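Local coordinates for protein chromatin structure-remodeling complex subunit RSC2 (Saccharomyces cerevisiae, PDB 4BB7) that is a subunit of the ATP-dependent RSC chromatin-remodelling complex, acting in transcription regulation and nucleosome positioning, and binds histone H3 through its BAH domain, at residues A[114-119]-A[164-169]; A[107-112]-A[227-232]; A[129-134]-A[140-145]. All blocks are in the same frame, centred on the assembly; numbering follows the deposited sequence.

Interaction 1: A[114-119]-A[164-169]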
loop_
_atom_site.group_PDB
_atom_site.type_symbol
_atom_site.label_atom_id
_atom_site.label_comp_id
_atom_site.label_asym_id
_atom_site.label_seq_id
_atom_site.Cartn_x
_atom_site.Cartn_y
_atom_site.Cartn_z
ATOM N N ARG A 114 9.952 32.607 -15.359
ATOM C CA ARG A 114 10.800 33.035 -16.465
ATOM C C ARG A 114 10.087 32.935 -17.804
ATOM O O ARG A 114 10.366 33.706 -18.721
ATOM C CB ARG A 114 12.073 32.185 -16.517
ATOM C CG ARG A 114 13.006 32.346 -15.328
ATOM C CD ARG A 114 13.447 30.989 -14.798
ATOM N NE ARG A 114 13.624 30.013 -15.870
ATOM C CZ ARG A 114 13.915 28.731 -15.673
ATOM N NH1 ARG A 114 14.065 28.263 -14.440
ATOM N NH2 ARG A 114 14.052 27.913 -16.709
ATOM N N GLY A 115 9.179 31.973 -17.925
ATOM C CA GLY A 115 8.475 31.767 -19.174
ATOM C C GLY A 115 7.385 30.720 -19.087
ATOM O O GLY A 115 6.796 30.506 -18.028
ATOM N N ASN A 116 7.118 30.066 -20.214
ATOM C CA ASN A 116 6.049 29.079 -20.300
ATOM C C ASN A 116 6.536 27.710 -20.762
ATOM O O ASN A 116 7.548 27.608 -21.455
ATOM C CB ASN A 116 4.945 29.579 -21.231
ATOM C CG ASN A 116 4.172 30.732 -20.640
ATOM O OD1 ASN A 116 3.967 30.795 -19.429
ATOM N ND2 ASN A 116 3.736 31.653 -21.490
ATOM N N PRO A 117 5.814 26.648 -20.372
ATOM C CA PRO A 117 6.157 25.298 -20.826
ATOM C C PRO A 117 5.990 25.193 -22.334
ATOM O O PRO A 117 5.010 25.708 -22.877
ATOM C CB PRO A 117 5.118 24.417 -20.122
ATOM C CG PRO A 117 4.636 25.226 -18.969
ATOM C CD PRO A 117 4.674 26.646 -19.442
ATOM N N ASP A 118 6.935 24.544 -23.005
ATOM C CA ASP A 118 6.848 24.378 -24.451
ATOM C C ASP A 118 6.201 23.042 -24.794
ATOM O O ASP A 118 6.884 22.082 -25.149
ATOM C CB ASP A 118 8.231 24.490 -25.093
ATOM C CG ASP A 118 8.166 24.879 -26.560
ATOM O OD1 ASP A 118 7.147 25.473 -26.974
ATOM O OD2 ASP A 118 9.135 24.600 -27.297
ATOM N N MET A 119 4.876 22.991 -24.678
ATOM C CA MET A 119 4.120 21.773 -24.944
ATOM C C MET A 119 2.628 22.070 -25.028
ATOM O O MET A 119 2.204 23.209 -24.839
ATOM C CB MET A 119 4.398 20.723 -23.864
ATOM C CG MET A 119 4.057 21.170 -22.449
ATOM S SD MET A 119 4.730 20.062 -21.192
ATOM C CE MET A 119 4.063 18.488 -21.727
ATOM N N ASN A 164 9.199 37.792 -21.059
ATOM C CA ASN A 164 9.760 38.910 -20.308
ATOM C C ASN A 164 8.726 39.652 -19.470
ATOM O O ASN A 164 7.562 39.761 -19.852
ATOM C CB ASN A 164 10.459 39.895 -21.251
ATOM C CG ASN A 164 11.526 39.234 -22.103
ATOM O OD1 ASN A 164 11.409 39.174 -23.328
ATOM N ND2 ASN A 164 12.578 38.733 -21.458
ATOM N N GLY A 165 9.165 40.154 -18.321
ATOM C CA GLY A 165 8.350 41.028 -17.496
ATOM C C GLY A 165 7.043 40.438 -17.007
ATOM O O GLY A 165 5.997 41.078 -17.094
ATOM N N ARG A 166 7.098 39.221 -16.479
ATOM C CA ARG A 166 5.897 38.571 -15.972
ATOM C C ARG A 166 5.759 38.730 -14.466
ATOM O O ARG A 166 6.706 38.508 -13.719
ATOM C CB ARG A 166 5.882 37.088 -16.346
ATOM C CG ARG A 166 4.938 36.249 -15.500
ATOM C CD ARG A 166 4.699 34.891 -16.128
ATOM N NE ARG A 166 3.780 34.973 -17.260
ATOM C CZ ARG A 166 3.657 34.031 -18.186
ATOM N NH1 ARG A 166 4.403 32.935 -18.120
ATOM N NH2 ARG A 166 2.795 34.187 -19.180
ATOM N N LYS A 167 4.569 39.117 -14.028
ATOM C CA LYS A 167 4.273 39.234 -12.608
ATOM C C LYS A 167 3.065 38.367 -12.266
ATOM O O LYS A 167 2.347 37.924 -13.159
ATOM C CB LYS A 167 4.028 40.699 -12.234
ATOM C CG LYS A 167 5.147 41.619 -12.703
ATOM C CD LYS A 167 5.020 43.029 -12.151
ATOM C CE LYS A 167 6.228 43.866 -12.549
ATOM N NZ LYS A 167 6.237 45.185 -11.866
ATOM N N PHE A 168 2.846 38.122 -10.980
ATOM C CA PHE A 168 1.764 37.246 -10.548
ATOM C C PHE A 168 0.783 37.947 -9.615
ATOM O O PHE A 168 1.186 38.637 -8.679
ATOM C CB PHE A 168 2.330 36.016 -9.839
ATOM C CG PHE A 168 3.167 35.139 -10.717
ATOM C CD1 PHE A 168 4.438 35.530 -11.101
ATOM C CD2 PHE A 168 2.689 33.912 -11.146
ATOM C CE1 PHE A 168 5.211 34.723 -11.908
ATOM C CE2 PHE A 168 3.460 33.097 -11.950
ATOM C CZ PHE A 168 4.723 33.503 -12.332
ATOM N N PHE A 169 -0.507 37.769 -9.875
ATOM C CA PHE A 169 -1.524 38.166 -8.917
ATOM C C PHE A 169 -1.601 37.080 -7.861
ATOM O O PHE A 169 -1.716 35.898 -8.187
ATOM C CB PHE A 169 -2.893 38.304 -9.586
ATOM C CG PHE A 169 -3.015 39.489 -10.501
ATOM C CD1 PHE A 169 -3.322 40.741 -9.994
ATOM C CD2 PHE A 169 -2.850 39.347 -11.868
ATOM C CE1 PHE A 169 -3.449 41.831 -10.831
ATOM C CE2 PHE A 169 -2.974 40.432 -12.711
ATOM C CZ PHE A 169 -3.275 41.677 -12.191
#

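Interaction 2: A[107-112]-A[227-232]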
loop_
_atom_site.group_PDB
_atom_site.type_symbol
_atom_site.label_atom_id
_atom_site.label_comp_id
_atom_site.label_asym_id
_atom_site.label_seq_id
_atom_site.Cartn_x
_atom_site.Cartn_y
_atom_site.Cartn_z
ATOM N N ILE A 107 3.554 23.054 -12.864
ATOM C CA ILE A 107 4.814 23.712 -13.205
ATOM C C ILE A 107 5.490 24.317 -11.970
ATOM O O ILE A 107 4.825 24.715 -11.014
ATOM C CB ILE A 107 4.616 24.802 -14.288
ATOM C CG1 ILE A 107 5.962 25.239 -14.869
ATOM C CG2 ILE A 107 3.866 25.996 -13.726
ATOM C CD1 ILE A 107 5.841 26.247 -15.990
ATOM N N HIS A 108 6.819 24.371 -11.999
ATOM C CA HIS A 108 7.593 24.925 -10.895
ATOM C C HIS A 108 7.625 26.452 -10.958
ATOM O O HIS A 108 8.003 27.033 -11.976
ATOM C CB HIS A 108 9.015 24.365 -10.918
ATOM C CG HIS A 108 9.839 24.767 -9.736
ATOM N ND1 HIS A 108 11.163 25.135 -9.840
ATOM C CD2 HIS A 108 9.526 24.859 -8.422
ATOM C CE1 HIS A 108 11.630 25.436 -8.642
ATOM N NE2 HIS A 108 10.656 25.277 -7.763
ATOM N N PHE A 109 7.236 27.102 -9.864
ATOM C CA PHE A 109 7.121 28.559 -9.847
ATOM C C PHE A 109 8.307 29.281 -10.474
ATOM O O PHE A 109 8.132 30.183 -11.290
ATOM C CB PHE A 109 6.906 29.087 -8.429
ATOM C CG PHE A 109 6.903 30.588 -8.342
ATOM C CD1 PHE A 109 5.884 31.328 -8.930
ATOM C CD2 PHE A 109 7.917 31.262 -7.680
ATOM C CE1 PHE A 109 5.876 32.713 -8.855
ATOM C CE2 PHE A 109 7.916 32.648 -7.600
ATOM C CZ PHE A 109 6.896 33.375 -8.190
ATOM N N THR A 110 9.514 28.893 -10.085
ATOM C CA THR A 110 10.705 29.573 -10.581
ATOM C C THR A 110 10.783 29.512 -12.110
ATOM O O THR A 110 11.242 30.455 -12.753
ATOM C CB THR A 110 11.988 28.993 -9.957
ATOM O OG1 THR A 110 11.806 28.839 -8.543
ATOM C CG2 THR A 110 13.167 29.915 -10.215
ATOM N N ARG A 111 10.316 28.404 -12.682
ATOM C CA ARG A 111 10.268 28.233 -14.133
ATOM C C ARG A 111 9.141 29.052 -14.781
ATOM O O ARG A 111 9.384 29.838 -15.702
ATOM C CB ARG A 111 10.130 26.750 -14.484
ATOM C CG ARG A 111 9.870 26.456 -15.950
ATOM C CD ARG A 111 9.751 24.953 -16.178
ATOM N NE ARG A 111 9.385 24.626 -17.553
ATOM C CZ ARG A 111 8.644 23.577 -17.902
ATOM N NH1 ARG A 111 8.182 22.749 -16.975
ATOM N NH2 ARG A 111 8.360 23.362 -19.179
ATOM N N TYR A 112 7.915 28.871 -14.294
ATOM C CA TYR A 112 6.771 29.642 -14.784
ATOM C C TYR A 112 7.046 31.141 -14.637
ATOM O O TYR A 112 6.399 31.979 -15.271
ATOM C CB TYR A 112 5.503 29.263 -14.012
ATOM C CG TYR A 112 4.211 29.619 -14.716
ATOM C CD1 TYR A 112 4.187 29.883 -16.078
ATOM C CD2 TYR A 112 3.014 29.699 -14.012
ATOM C CE1 TYR A 112 3.005 30.209 -16.723
ATOM C CE2 TYR A 112 1.823 30.023 -14.648
ATOM C CZ TYR A 112 1.827 30.276 -16.003
ATOM O OH TYR A 112 0.651 30.600 -16.641
ATOM N N PRO A 227 8.021 41.321 -3.051
ATOM C CA PRO A 227 8.889 41.332 -4.233
ATOM C C PRO A 227 8.180 41.959 -5.432
ATOM O O PRO A 227 6.946 41.979 -5.477
ATOM C CB PRO A 227 9.176 39.845 -4.479
ATOM C CG PRO A 227 8.115 39.105 -3.724
ATOM C CD PRO A 227 7.794 39.960 -2.539
ATOM N N ARG A 228 8.961 42.463 -6.384
ATOM C CA ARG A 228 8.427 43.171 -7.543
ATOM C C ARG A 228 7.563 42.308 -8.463
ATOM O O ARG A 228 6.692 42.830 -9.163
ATOM C CB ARG A 228 9.565 43.800 -8.349
ATOM N N TYR A 229 7.795 40.998 -8.470
ATOM C CA TYR A 229 7.073 40.121 -9.393
ATOM C C TYR A 229 5.726 39.673 -8.849
ATOM O O TYR A 229 5.018 38.909 -9.498
ATOM C CB TYR A 229 7.918 38.905 -9.793
ATOM C CG TYR A 229 8.484 38.136 -8.622
ATOM C CD1 TYR A 229 7.774 37.092 -8.042
ATOM C CD2 TYR A 229 9.724 38.459 -8.095
ATOM C CE1 TYR A 229 8.286 36.395 -6.972
ATOM C CE2 TYR A 229 10.242 37.768 -7.027
ATOM C CZ TYR A 229 9.520 36.737 -6.468
ATOM O OH TYR A 229 10.044 36.052 -5.398
ATOM N N ILE A 230 5.372 40.158 -7.664
ATOM C CA ILE A 230 4.090 39.812 -7.056
ATOM C C ILE A 230 3.189 41.029 -6.853
ATOM O O ILE A 230 3.654 42.110 -6.493
ATOM C CB ILE A 230 4.285 39.071 -5.719
ATOM C CG1 ILE A 230 4.655 37.613 -5.986
ATOM C CG2 ILE A 230 3.029 39.149 -4.865
ATOM C CD1 ILE A 230 5.026 36.835 -4.747
ATOM N N ILE A 231 1.897 40.839 -7.106
ATOM C CA ILE A 231 0.896 41.871 -6.888
ATOM C C ILE A 231 -0.151 41.374 -5.899
ATOM O O ILE A 231 -0.900 40.448 -6.190
ATOM C CB ILE A 231 0.189 42.266 -8.199
ATOM C CG1 ILE A 231 1.095 43.152 -9.056
ATOM C CG2 ILE A 231 -1.115 42.993 -7.905
ATOM C CD1 ILE A 231 2.287 42.439 -9.640
ATOM N N ARG A 232 -0.199 41.988 -4.724
ATOM C CA ARG A 232 -1.165 41.589 -3.711
ATOM C C ARG A 232 -2.549 42.172 -4.003
ATOM O O ARG A 232 -2.686 43.072 -4.836
ATOM C CB ARG A 232 -0.675 42.014 -2.326
ATOM C CG ARG A 232 0.610 41.327 -1.901
ATOM C CD ARG A 232 0.929 41.595 -0.444
ATOM N NE ARG A 232 1.536 42.907 -0.236
ATOM C CZ ARG A 232 2.013 43.326 0.933
ATOM N NH1 ARG A 232 1.950 42.536 1.999
ATOM N NH2 ARG A 232 2.556 44.530 1.038
#

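Interaction 3: A[129-134]-A[140-145]. With SO4 (sulfate ion), chain E.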
loop_
_atom_site.group_PDB
_atom_site.type_symbol
_atom_site.label_atom_id
_atom_site.label_comp_id
_atom_site.label_asym_id
_atom_site.label_seq_id
_atom_site.Cartn_x
_atom_site.Cartn_y
_atom_site.Cartn_z
ATOM N N GLU A 129 5.156 26.321 -5.889
ATOM C CA GLU A 129 6.358 26.957 -5.376
ATOM C C GLU A 129 6.789 26.299 -4.068
ATOM O O GLU A 129 7.974 26.044 -3.851
ATOM C CB GLU A 129 6.122 28.449 -5.153
ATOM C CG GLU A 129 7.366 29.197 -4.725
ATOM C CD GLU A 129 7.087 30.651 -4.420
ATOM O OE1 GLU A 129 5.898 31.007 -4.311
ATOM O OE2 GLU A 129 8.053 31.434 -4.289
ATOM N N PHE A 130 5.815 26.018 -3.207
ATOM C CA PHE A 130 6.086 25.508 -1.865
ATOM C C PHE A 130 5.742 24.032 -1.692
ATOM O O PHE A 130 4.795 23.526 -2.294
ATOM C CB PHE A 130 5.301 26.317 -0.830
ATOM C CG PHE A 130 5.590 27.787 -0.863
ATOM C CD1 PHE A 130 6.639 28.317 -0.125
ATOM C CD2 PHE A 130 4.814 28.639 -1.632
ATOM C CE1 PHE A 130 6.908 29.669 -0.155
ATOM C CE2 PHE A 130 5.077 29.992 -1.665
ATOM C CZ PHE A 130 6.128 30.510 -0.924
ATOM N N ARG A 131 6.516 23.349 -0.859
ATOM C CA ARG A 131 6.126 22.037 -0.361
ATOM C C ARG A 131 5.511 22.214 1.024
ATOM O O ARG A 131 5.801 23.190 1.722
ATOM C CB ARG A 131 7.317 21.075 -0.321
ATOM C CG ARG A 131 8.554 21.610 0.380
ATOM C CD ARG A 131 9.656 20.553 0.407
ATOM N NE ARG A 131 10.907 21.050 0.977
ATOM C CZ ARG A 131 11.229 20.966 2.262
ATOM N NH1 ARG A 131 10.389 20.407 3.126
ATOM N NH2 ARG A 131 12.392 21.443 2.689
ATOM N N TYR A 132 4.657 21.273 1.413
ATOM C CA TYR A 132 3.860 21.409 2.627
ATOM C C TYR A 132 4.212 20.365 3.686
ATOM O O TYR A 132 4.093 19.161 3.456
ATOM C CB TYR A 132 2.374 21.330 2.268
ATOM C CG TYR A 132 1.416 21.400 3.436
ATOM C CD1 TYR A 132 1.316 22.547 4.211
ATOM C CD2 TYR A 132 0.585 20.328 3.743
ATOM C CE1 TYR A 132 0.430 22.619 5.272
ATOM C CE2 TYR A 132 -0.306 20.390 4.799
ATOM C CZ TYR A 132 -0.378 21.540 5.563
ATOM O OH TYR A 132 -1.262 21.610 6.616
ATOM N N ASN A 133 4.649 20.842 4.848
ATOM C CA ASN A 133 4.916 19.981 5.995
ATOM C C ASN A 133 3.622 19.692 6.757
ATOM O O ASN A 133 3.072 20.575 7.412
ATOM C CB ASN A 133 5.938 20.655 6.917
ATOM C CG ASN A 133 6.258 19.830 8.159
ATOM O OD1 ASN A 133 5.495 18.950 8.559
ATOM N ND2 ASN A 133 7.391 20.129 8.783
ATOM N N GLU A 134 3.140 18.458 6.668
ATOM C CA GLU A 134 1.879 18.078 7.307
ATOM C C GLU A 134 1.986 17.917 8.822
ATOM O O GLU A 134 0.983 17.905 9.528
ATOM C CB GLU A 134 1.348 16.780 6.702
ATOM C CG GLU A 134 0.710 16.938 5.339
ATOM C CD GLU A 134 0.302 15.609 4.747
ATOM O OE1 GLU A 134 1.196 14.780 4.481
ATOM O OE2 GLU A 134 -0.914 15.388 4.561
ATOM N N ASN A 140 7.706 25.264 2.860
ATOM C CA ASN A 140 9.107 25.469 2.499
ATOM C C ASN A 140 9.289 25.634 0.997
ATOM O O ASN A 140 8.872 24.778 0.219
ATOM C CB ASN A 140 9.971 24.307 2.995
ATOM C CG ASN A 140 10.104 24.280 4.506
ATOM O OD1 ASN A 140 9.730 23.304 5.155
ATOM N ND2 ASN A 140 10.641 25.359 5.076
ATOM N N LYS A 141 9.914 26.733 0.589
ATOM C CA LYS A 141 10.147 26.983 -0.829
ATOM C C LYS A 141 11.022 25.895 -1.432
ATOM O O LYS A 141 12.011 25.481 -0.829
ATOM C CB LYS A 141 10.804 28.346 -1.044
ATOM C CG LYS A 141 11.066 28.669 -2.510
ATOM C CD LYS A 141 11.813 29.984 -2.664
ATOM C CE LYS A 141 12.034 30.327 -4.129
ATOM N NZ LYS A 141 10.759 30.590 -4.846
ATOM N N ILE A 142 10.658 25.440 -2.625
ATOM C CA ILE A 142 11.405 24.374 -3.287
ATOM C C ILE A 142 12.461 24.935 -4.238
ATOM O O ILE A 142 12.144 25.657 -5.181
ATOM C CB ILE A 142 10.467 23.410 -4.047
ATOM C CG1 ILE A 142 9.236 23.092 -3.196
ATOM C CG2 ILE A 142 11.205 22.128 -4.429
ATOM C CD1 ILE A 142 8.217 22.198 -3.883
ATOM N N ARG A 143 13.718 24.593 -3.975
ATOM C CA ARG A 143 14.834 25.051 -4.790
ATOM C C ARG A 143 15.331 23.946 -5.721
ATOM O O ARG A 143 15.861 24.220 -6.796
ATOM C CB ARG A 143 15.984 25.521 -3.896
ATOM C CG ARG A 143 15.582 26.496 -2.794
ATOM C CD ARG A 143 15.063 27.809 -3.360
ATOM N NE ARG A 143 14.959 28.841 -2.330
ATOM C CZ ARG A 143 15.870 29.788 -2.121
ATOM N NH1 ARG A 143 16.961 29.843 -2.875
ATOM N NH2 ARG A 143 15.689 30.684 -1.161
ATOM N N THR A 144 15.165 22.697 -5.298
ATOM C CA THR A 144 15.629 21.551 -6.073
ATOM C C THR A 144 14.441 20.756 -6.600
ATOM O O THR A 144 14.100 19.702 -6.067
ATOM C CB THR A 144 16.526 20.628 -5.219
ATOM O OG1 THR A 144 17.518 21.411 -4.544
ATOM C CG2 THR A 144 17.216 19.589 -6.089
ATOM N N TRP A 145 13.815 21.274 -7.649
ATOM C CA TRP A 145 12.574 20.722 -8.179
ATOM C C TRP A 145 12.720 19.289 -8.684
ATOM O O TRP A 145 11.784 18.489 -8.591
ATOM C CB TRP A 145 12.039 21.628 -9.292
ATOM C CG TRP A 145 10.745 21.176 -9.904
ATOM C CD1 TRP A 145 10.547 20.764 -11.193
ATOM C CD2 TRP A 145 9.472 21.095 -9.257
ATOM N NE1 TRP A 145 9.226 20.433 -11.387
ATOM C CE2 TRP A 145 8.544 20.627 -10.214
ATOM C CE3 TRP A 145 9.022 21.372 -7.963
ATOM C CZ2 TRP A 145 7.198 20.432 -9.917
ATOM C CZ3 TRP A 145 7.683 21.180 -7.671
ATOM C CH2 TRP A 145 6.787 20.714 -8.643
HETATM S S SO4 E . 15.406 22.487 -1.479
HETATM O O1 SO4 E . 15.415 23.654 -0.600
HETATM O O2 SO4 E . 14.342 22.619 -2.470
HETATM O O3 SO4 E . 16.690 22.384 -2.164
HETATM O O4 SO4 E . 15.178 21.287 -0.678
#

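Interaction 1: A[114-119]-A[164-169]
Gly115 and Asn116, in the short strand 115-117, face Arg166 of strand 166-172 without any backbone hydrogen bond joining the two segments. The two strands belong to different sheets: the backbone of Asn116 pairs with Ile161 in strand 160-162, whereas that of Lys167 pairs with Ile249 in strand 248-250. The side chain of Arg166 bridges them. Its CG lies anti to the backbone N, its CB points to the other segment, and a bend at chi3 (-76°) turns the guanidinium so that NH1 leads. Arg166 NH1 donates to Asn116 OD1 in a fairly straight hydrogen bond (158°), whose 2.5 Å length is shorter than usual and should be read with caution. The oxygen lies close to the guanidinium plane, but the nitrogen stands 39° above the carbonyl plane of the amide, off its lone pairs. The two side chains cross at about a right angle. Gly115 O sits at the same guanidinium edge, 3.4 Å from Arg166 NH1, while Tyr112 of helix 109-114 and Thr248 also touch the Arg166 side chain. A leucine in place of Asn116 would probably leave NH1 without this acceptor and the guanidinium freer to turn. The bond thus pairs a charged donor with a neutral amide, a polar tie from the strand after BAH-domain helix 109-114 to the sheet of strand 166-172, with no counter-ion from these two segments.

Interaction 2: A[107-112]-A[227-232]
Phe109, the first residue of helix 109-114, sends its ring to that of Tyr229, and this pair makes the whole direct contact. From CB, which points toward segment 227-232, the chain leaves with CG anti to the backbone N (chi1 175°), carrying the ring outward from the helix start. Along the far rim Phe109 CE2 comes to 3.8 Å from Tyr229 CE1. At the tip, Phe109 CZ approaches Tyr229 CE1 to 3.5 Å and also lies 3.8 Å from Tyr229 CD1. The tyrosine carbons therefore reach the phenylalanine at its edge, near its plane. With the ring planes 43° apart and the centroids 5.9 Å apart, the pair is neither a parallel stack nor a T-shape. A face of the Tyr229 ring is also touched by Pro227 CG, from the residue that opens the type I turn Pro227 to Ile230. Around Phe109, Tyr82 stacks on its ring and Phe168 meets it at a steep angle, so Tyr229 adds to an aromatic cluster. This cluster of Phe109, Tyr82, Phe168 and Tyr229 joins the short helix that follows a strand of the BAH domain's SH3-clan sheet to the turn leading into strand 230-231.

Interaction 3: A[129-134]-A[140-145]
Asn140 O is approached by two consecutive residues of the facing strand. Arg131 N donates to Asn140 O at 3.0 Å and 168°, and Phe130 CA adds a CA-H...O contact to the same Asn140 O at 3.6 Å. Asn140 N returns a bond to Arg131 O, which makes Arg131 and Asn140 an antiparallel hydrogen-bonded pair; Phe130 and Lys141 form the neighbouring non-hydrogen-bonded pair. Past the last bridge, Ile142 N still reaches Glu129 O. Together these bonds close the beta hairpin of strands 130-133 and 138-141 within the BAH domain. On the face shared by Phe130 and Lys141, the lysine chain runs straight to CE and then bends (chi4 65°), bringing Lys141 NZ to Glu129 OE2 in a 2.9 Å salt bridge on the anti lone pair. Phe130 CD1 lies 3.7 Å from Lys141 N, and Arg79 makes a cation-pi contact with the Phe130 ring. Glu129 OE1 is engaged by Tyr82 OH, so both carboxylate oxygens of this buried residue are held, which is likely to stabilise its negative charge. On the opposite face, Asn140 CB lies centrally over one face of the Arg131 guanidinium, 3.6 Å from Arg131 CZ, and the amide and guanidinium planes are 40° apart. Ile142 CD1 packs 3.8 Å from Arg131 CB. Just beyond the hairpin a sulfate, probably from the crystallisation liquor, is held by the chain: Arg143 N and Thr144 N both donate to its O2, and Thr144 OG1 donates to sulfate O3 at 2.7 Å.

Interactions 1 and 2, with centres about 8 Å apart, are joined through adjoining elements: helix 109-114 runs directly into strand 115-117, and strands 166-172 and 230-231 are neighbours in one sheet. There Phe168 N lies 2.7 Å from Tyr229 O, and Phe168 O lies 2.8 Å from Ile231 N, both probable hydrogen bonds. Interaction 3, centred about 14 Å from interaction 2, meets it where His108 NE2 comes 3.0 Å from Ile142 O. Interactions 1 and 3 do not touch, their nearest atoms being about 8 Å apart; segment 107-112 touches both, Arg166 through Tyr112 and Ile142 through His108. The sulfate meets interaction 3 through Arg143 and Thr144.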